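Local atomic coordinates of pectate lyase (Cellvibrio cellulosa, PDB entry 1GXM), a protein that cleaves polygalacturonic acid by beta-elimination, acting through the family 10 lyase catalytic module that makes up this chain. Residues A22-N26 and I77-V81; A208-S213 and F289-G295; E236-R240 and K328-L332. All coordinates share one frame; numbering follows the deposited sequence. Where two conformers were deposited one is given.

Overall arrangement
Interaction 1 pairs two helices, interaction 3 a helix with the tail after another, while interaction 2 joins a loop to a hairpin across the chain's centre from interaction 1. Interaction 1, its centre about 11 Å from the chain's centre, is the core contact: an indole, aliphatic branches and one water. Interactions 2 and 3, centred about 20 and 19 Å from that point, are partly buried and admit more charge. In interaction 2 leucine and phenylalanine fill the buried end, arginine and water the turn end. Interaction 3 ties the chain's last residues to helix 233-246 through Y331, a weak R240-G330 bond and two waters, beside a salt bridge within that helix. Segments of 2 and 3 alternate along the sequence.

Interaction 1 of 3, residues A22-N26 and I77-V81; sequences ANWLN and ITEMV
W24 reaches from helix 20-28 to I77, T78 and V81 at the start of helix 77-90, a buried helix-helix contact within the alpha-helical toroid expected for this six-hairpin clan. The segment axes come within 10.7 Å at 59°, a gap that the indole spans. Its CG is anti to the backbone N (chi1 166°), which sends the six-membered ring out toward the second helix. I77 answers at about a right angle: CG1 sits between its own backbone N and carbonyl carbon (chi1 58°), and this carries CD1 to 3.8 Å from W24 CZ2, approaching the ring obliquely. Y139 of helix 136-148 stacks on the same indole. One turn along, V81 leans both its methyls toward L25: V81 CG1 lies 3.5 Å from L25 O and 4.0 Å from L25 CD2, while CG2 sits near L25 CG. The polar edge of the indole is served by water 1, lying in the ring plane. W24 NE1 donates to it at 2.9 Å. T78 OG1, also bonded to G74 O, accepts a hydrogen bond from the same water at 2.8 Å and lies 3.7 Å from W24 CZ2, at the ring edge.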
# COMPACT_ATOMS: atom_id res chain seq x y z
N ALA A 22 5.27 -7.62 5.00
CA ALA A 22 6.60 -8.12 5.29
C ALA A 22 7.13 -8.93 4.10
O ALA A 22 8.32 -8.84 3.77
CB ALA A 22 6.56 -9.01 6.51
N ASN A 23 6.26 -9.70 3.46
CA ASN A 23 6.67 -10.47 2.29
C ASN A 23 7.10 -9.51 1.18
O ASN A 23 8.11 -9.72 0.49
CB ASN A 23 5.54 -11.35 1.80
CG ASN A 23 5.32 -12.59 2.65
OD1 ASN A 23 4.27 -13.25 2.53
ND2 ASN A 23 6.27 -12.93 3.48
N TRP A 24 6.33 -8.45 0.98
CA TRP A 24 6.69 -7.47 -0.02
C TRP A 24 8.08 -6.88 0.27
O TRP A 24 8.93 -6.74 -0.62
CB TRP A 24 5.64 -6.33 -0.11
CG TRP A 24 6.21 -5.22 -0.87
CD1 TRP A 24 6.26 -5.11 -2.22
CD2 TRP A 24 6.93 -4.13 -0.34
NE1 TRP A 24 6.97 -3.99 -2.57
CE2 TRP A 24 7.39 -3.37 -1.43
CE3 TRP A 24 7.23 -3.68 0.96
CZ2 TRP A 24 8.14 -2.21 -1.26
CZ3 TRP A 24 7.97 -2.53 1.11
CH2 TRP A 24 8.42 -1.82 0.01
N LEU A 25 8.32 -6.52 1.52
CA LEU A 25 9.55 -5.84 1.87
C LEU A 25 10.73 -6.78 1.67
O LEU A 25 11.76 -6.44 1.10
CB LEU A 25 9.49 -5.37 3.31
CG LEU A 25 10.63 -4.44 3.76
CD1 LEU A 25 10.13 -3.49 4.84
CD2 LEU A 25 11.83 -5.25 4.27
N ASN A 26 10.59 -7.99 2.16
CA ASN A 26 11.70 -8.92 2.03
C ASN A 26 12.00 -9.23 0.58
O ASN A 26 13.17 -9.36 0.21
CB ASN A 26 11.46 -10.16 2.89
CG ASN A 26 11.70 -9.87 4.38
OD1 ASN A 26 12.77 -9.35 4.76
ND2 ASN A 26 10.72 -10.17 5.21
N ILE A 77 9.97 3.28 -2.08
CA ILE A 77 9.94 2.25 -1.06
C ILE A 77 10.71 1.01 -1.50
O ILE A 77 11.41 0.41 -0.69
CB ILE A 77 8.50 1.94 -0.59
CG1 ILE A 77 7.59 1.50 -1.75
CG2 ILE A 77 7.95 3.16 0.12
CD1 ILE A 77 6.20 1.02 -1.31
N THR A 78 10.63 0.65 -2.77
CA THR A 78 11.34 -0.52 -3.25
C THR A 78 12.82 -0.21 -3.35
O THR A 78 13.65 -0.96 -2.87
CB THR A 78 10.81 -0.95 -4.60
OG1 THR A 78 9.39 -1.15 -4.53
CG2 THR A 78 11.39 -2.30 -4.97
N GLU A 79 13.15 0.90 -4.00
CA GLU A 79 14.55 1.29 -4.18
C GLU A 79 15.27 1.39 -2.85
O GLU A 79 16.42 0.96 -2.72
CB GLU A 79 14.66 2.64 -4.91
CG GLU A 79 14.31 2.58 -6.39
CD GLU A 79 12.85 2.78 -6.69
OE1 GLU A 79 12.01 2.63 -5.79
OE2 GLU A 79 12.53 3.07 -7.86
N MET A 80 14.63 1.95 -1.84
CA MET A 80 15.33 2.17 -0.57
C MET A 80 15.58 0.86 0.16
O MET A 80 16.61 0.71 0.81
CB MET A 80 14.65 3.22 0.30
CG MET A 80 13.62 2.68 1.21
SD MET A 80 12.50 3.94 1.61
CE MET A 80 13.18 4.54 3.15
N VAL A 81 14.65 -0.10 0.05
CA VAL A 81 14.83 -1.38 0.72
C VAL A 81 15.96 -2.11 0.01
O VAL A 81 16.87 -2.66 0.64
CB VAL A 81 13.53 -2.20 0.70
CG1 VAL A 81 13.78 -3.63 1.14
CG2 VAL A 81 12.48 -1.54 1.59
O HOH W 1 7.91 -3.35 -5.27

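Interaction 2 of 3, residues A208-S213 and F289-G295; sequences AYELES and FFSDRDG
Loop 208-213 packs against one arm and the turn of a hairpin toward the outside of the module, with van der Waals contacts and no direct hydrogen bond across it. F289 CG lies between its backbone N and carbonyl carbon (chi1 73°), which stands the ring against L211 and S213, its CZ 3.6 Å from S213 CB and its edge at E212 O. S213 OG turns back to bond L211 O, and L211 sets CD1 4.0 Å from F289 CE1. L211 CD1 leans on S291 OG, a hydroxyl bonded to S296 O and lying 3.4 Å from Y209 CA. In the beta hairpin, strand 290-291 pairs antiparallel with 297-298, and a type I turn from D292 to G295 begins the link. That turn presses on A208, whose CB touches R293 O at 3.3 Å, while G295 CA offers a CA-H...O contact to A208 O at 3.2 Å. At the turn end R293 runs beside the buried Y209, pointing the same way, guanidinium and ring planes 83° apart, R293 NH1 3.8 Å from Y209 CE2. The ring's cation-pi partner is R308, and Y312 meets it edge-to-face; R293 NE is salt-bridged to E307. Water 2 bonds Y209 OH and accepts a weak bond from R293 NH1.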
# COMPACT_ATOMS: atom_id res chain seq x y z
N ALA A 208 -10.45 9.31 -12.90
CA ALA A 208 -11.88 9.47 -13.18
C ALA A 208 -12.70 8.26 -12.76
O ALA A 208 -13.83 8.40 -12.30
CB ALA A 208 -12.10 9.74 -14.64
N TYR A 209 -12.11 7.09 -12.91
CA TYR A 209 -12.81 5.82 -12.70
C TYR A 209 -12.52 5.26 -11.33
O TYR A 209 -12.84 4.11 -11.06
CB TYR A 209 -12.42 4.82 -13.82
CG TYR A 209 -10.94 4.85 -14.11
CD1 TYR A 209 -10.04 4.10 -13.37
CD2 TYR A 209 -10.44 5.68 -15.12
CE1 TYR A 209 -8.66 4.18 -13.62
CE2 TYR A 209 -9.08 5.76 -15.35
CZ TYR A 209 -8.20 5.03 -14.60
OH TYR A 209 -6.85 5.10 -14.86
N GLU A 210 -11.91 6.06 -10.45
CA GLU A 210 -11.54 5.66 -9.10
C GLU A 210 -12.32 6.51 -8.11
O GLU A 210 -11.90 7.59 -7.75
CB GLU A 210 -10.04 5.80 -8.91
CG GLU A 210 -9.31 4.79 -9.77
CD GLU A 210 -7.83 4.95 -9.82
OE1 GLU A 210 -7.31 6.08 -9.70
OE2 GLU A 210 -7.15 3.93 -10.00
N LEU A 211 -13.47 6.03 -7.69
CA LEU A 211 -14.41 6.82 -6.93
C LEU A 211 -14.27 6.55 -5.45
O LEU A 211 -13.65 5.60 -5.02
CB LEU A 211 -15.81 6.53 -7.42
CG LEU A 211 -16.07 6.69 -8.91
CD1 LEU A 211 -17.54 6.51 -9.18
CD2 LEU A 211 -15.67 8.07 -9.38
N GLU A 212 -14.95 7.36 -4.68
CA GLU A 212 -15.04 7.16 -3.25
C GLU A 212 -15.72 5.83 -2.99
O GLU A 212 -16.76 5.54 -3.54
CB GLU A 212 -15.85 8.27 -2.57
CG GLU A 212 -15.42 9.70 -2.95
CD GLU A 212 -16.18 10.27 -4.16
OE1 GLU A 212 -16.50 9.54 -5.13
OE2 GLU A 212 -16.48 11.48 -4.16
N SER A 213 -15.12 5.06 -2.11
CA SER A 213 -15.44 3.66 -1.99
C SER A 213 -14.64 3.02 -0.90
O SER A 213 -13.68 3.60 -0.41
CB SER A 213 -15.11 2.95 -3.29
OG SER A 213 -13.77 3.20 -3.65
N PHE A 289 -19.16 -1.96 -7.15
CA PHE A 289 -19.55 -1.08 -8.23
C PHE A 289 -18.42 -0.83 -9.20
O PHE A 289 -17.27 -1.21 -8.99
CB PHE A 289 -20.15 0.23 -7.73
CG PHE A 289 -19.17 1.19 -7.15
CD1 PHE A 289 -18.46 2.06 -7.96
CD2 PHE A 289 -19.01 1.30 -5.79
CE1 PHE A 289 -17.57 2.96 -7.44
CE2 PHE A 289 -18.11 2.22 -5.27
CZ PHE A 289 -17.42 3.07 -6.11
N PHE A 290 -18.82 -0.23 -10.30
CA PHE A 290 -17.94 0.06 -11.41
C PHE A 290 -18.01 1.52 -11.77
O PHE A 290 -18.96 2.22 -11.44
CB PHE A 290 -18.34 -0.79 -12.61
CG PHE A 290 -18.52 -2.23 -12.26
CD1 PHE A 290 -17.43 -3.02 -11.96
CD2 PHE A 290 -19.78 -2.77 -12.13
CE1 PHE A 290 -17.60 -4.34 -11.57
CE2 PHE A 290 -19.95 -4.09 -11.75
CZ PHE A 290 -18.86 -4.87 -11.47
N SER A 291 -17.00 1.95 -12.50
CA SER A 291 -16.94 3.31 -12.99
C SER A 291 -16.38 3.30 -14.41
O SER A 291 -16.26 2.25 -15.04
CB SER A 291 -16.16 4.19 -12.01
OG SER A 291 -16.18 5.54 -12.42
N ASP A 292 -16.06 4.47 -14.93
CA ASP A 292 -15.62 4.57 -16.29
C ASP A 292 -14.95 5.91 -16.45
O ASP A 292 -14.85 6.66 -15.49
CB ASP A 292 -16.83 4.44 -17.21
CG ASP A 292 -16.52 3.81 -18.55
OD1 ASP A 292 -15.36 3.89 -19.02
OD2 ASP A 292 -17.44 3.24 -19.18
N ARG A 293 -14.50 6.22 -17.66
CA ARG A 293 -13.74 7.44 -17.86
C ARG A 293 -14.55 8.69 -17.66
O ARG A 293 -13.97 9.74 -17.40
CB ARG A 293 -13.07 7.42 -19.23
CG ARG A 293 -11.96 6.38 -19.26
CD ARG A 293 -10.90 6.66 -20.25
NE ARG A 293 -9.85 5.66 -20.32
CZ ARG A 293 -8.67 5.73 -19.72
NH1 ARG A 293 -8.36 6.75 -18.92
NH2 ARG A 293 -7.79 4.77 -19.91
N ASP A 294 -15.88 8.58 -17.71
CA ASP A 294 -16.75 9.71 -17.42
C ASP A 294 -16.99 9.93 -15.93
O ASP A 294 -17.70 10.84 -15.55
CB ASP A 294 -18.08 9.60 -18.14
CG ASP A 294 -18.90 8.40 -17.72
OD1 ASP A 294 -18.42 7.51 -16.98
OD2 ASP A 294 -20.08 8.29 -18.10
N GLY A 295 -16.42 9.09 -15.08
CA GLY A 295 -16.60 9.20 -13.66
C GLY A 295 -17.95 8.74 -13.16
O GLY A 295 -18.28 8.99 -12.03
O HOH W 2 -6.05 7.33 -16.45

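Interaction 3 of 3, residues E236-R240 and K328-L332; sequences EQAVR and KVGYL. Unlike the reference sequence in segment 236-240: Q237 (reference Arg).
A Schellman motif closes helix 318-329 at G330, and the residue after it, Y331, turns its ring into the flank of helix 233-246. Three residues of that helix receive the ring. V239 CG1 meets its edge in plane, 3.4 Å from Y331 CD2. R240 lies over one face, offset toward the rim: its chain is extended from CG to NE and crosses the tyrosine at about a right angle, bringing NH2 3.6 Å from Y331 CD1 with guanidinium and ring planes 34° apart. E236 comes in beside the hydroxyl, its CG 3.5 Å from Y331 OH, its carboxylate almost parallel to the ring; the hydroxyl itself bonds Q231. E236 and R240 form a salt bridge: R240 NE meets the anti lone pair of E236 OE2 at 2.8 Å, fairly straight (161°), and NH2 reaches OE2 nearly along its C-O axis, while E236 OE1 pairs with R12. R240 NH2 also gives a weak bond to G330 O. Water 3 joins R240 O to Y331 O. The two bonds to OE2, in the guanidinium plane, fix its rotation, and water 4 connects R240 NH1 to G330 O and L332 O, an arrangement that may ease the charge of the C-terminal carboxylate.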
# COMPACT_ATOMS: atom_id res chain seq x y z
N GLU A 236 -6.14 -4.06 17.50
CA GLU A 236 -6.73 -5.37 17.34
C GLU A 236 -8.17 -5.25 16.85
O GLU A 236 -8.58 -5.97 15.95
CB GLU A 236 -6.64 -6.17 18.65
CG GLU A 236 -7.38 -7.49 18.52
CD GLU A 236 -7.17 -8.44 19.69
OE1 GLU A 236 -6.57 -8.01 20.68
OE2 GLU A 236 -7.63 -9.59 19.62
N GLN A 237 -8.93 -4.35 17.45
CA GLN A 237 -10.29 -4.13 17.02
C GLN A 237 -10.35 -3.70 15.55
O GLN A 237 -11.18 -4.19 14.79
CB GLN A 237 -10.93 -3.03 17.87
CG GLN A 237 -12.34 -2.71 17.36
CD GLN A 237 -13.03 -1.65 18.16
OE1 GLN A 237 -13.89 -1.96 18.98
NE2 GLN A 237 -12.69 -0.39 17.93
N ALA A 238 -9.48 -2.79 15.16
CA ALA A 238 -9.45 -2.30 13.78
C ALA A 238 -9.15 -3.42 12.81
O ALA A 238 -9.76 -3.53 11.76
CB ALA A 238 -8.41 -1.19 13.62
N VAL A 239 -8.16 -4.23 13.13
CA VAL A 239 -7.76 -5.30 12.27
C VAL A 239 -8.85 -6.34 12.20
O VAL A 239 -9.20 -6.80 11.13
CB VAL A 239 -6.45 -5.95 12.71
CG1 VAL A 239 -6.14 -7.18 11.86
CG2 VAL A 239 -5.33 -4.94 12.61
N ARG A 240 -9.38 -6.74 13.33
CA ARG A 240 -10.44 -7.74 13.34
C ARG A 240 -11.63 -7.24 12.55
O ARG A 240 -12.26 -8.01 11.82
CB ARG A 240 -10.88 -8.08 14.75
CG ARG A 240 -9.90 -8.94 15.47
CD ARG A 240 -10.37 -9.24 16.88
NE ARG A 240 -9.49 -10.16 17.59
CZ ARG A 240 -9.50 -11.47 17.47
NH1 ARG A 240 -10.35 -12.06 16.65
NH2 ARG A 240 -8.65 -12.20 18.19
N LYS A 328 -4.49 -17.75 10.54
CA LYS A 328 -3.23 -18.26 11.08
C LYS A 328 -2.94 -17.65 12.45
O LYS A 328 -2.51 -18.35 13.38
CB LYS A 328 -2.10 -17.95 10.09
CG LYS A 328 -0.69 -18.53 10.37
CD LYS A 328 0.37 -17.64 9.65
CE LYS A 328 1.46 -18.39 8.90
NZ LYS A 328 2.78 -18.33 9.59
N VAL A 329 -3.17 -16.34 12.60
CA VAL A 329 -2.84 -15.63 13.84
C VAL A 329 -4.00 -15.52 14.83
O VAL A 329 -3.86 -14.90 15.89
CB VAL A 329 -2.26 -14.22 13.58
CG1 VAL A 329 -1.08 -14.29 12.65
CG2 VAL A 329 -3.33 -13.27 13.03
N GLY A 330 -5.15 -16.11 14.50
CA GLY A 330 -6.30 -16.14 15.41
C GLY A 330 -7.22 -14.93 15.36
O GLY A 330 -7.99 -14.68 16.29
N TYR A 331 -7.16 -14.17 14.28
CA TYR A 331 -7.97 -12.97 14.10
C TYR A 331 -9.22 -13.17 13.25
O TYR A 331 -9.92 -12.20 12.92
CB TYR A 331 -7.11 -11.86 13.49
CG TYR A 331 -6.38 -11.00 14.49
CD1 TYR A 331 -6.04 -11.47 15.76
CD2 TYR A 331 -6.02 -9.72 14.16
CE1 TYR A 331 -5.37 -10.65 16.66
CE2 TYR A 331 -5.36 -8.92 15.02
CZ TYR A 331 -5.03 -9.37 16.28
OH TYR A 331 -4.37 -8.52 17.11
N LEU A 332 -9.48 -14.42 12.90
CA LEU A 332 -10.68 -14.82 12.15
C LEU A 332 -11.57 -15.72 13.02
O LEU A 332 -11.31 -16.02 14.18
CB LEU A 332 -10.27 -15.59 10.90
CG LEU A 332 -11.15 -15.50 9.65
CD1 LEU A 332 -10.73 -14.30 8.83
CD2 LEU A 332 -11.02 -16.76 8.82
OXT LEU A 332 -12.62 -16.20 12.61
O HOH W 3 -12.12 -10.76 12.47
O HOH W 4 -10.86 -15.11 16.70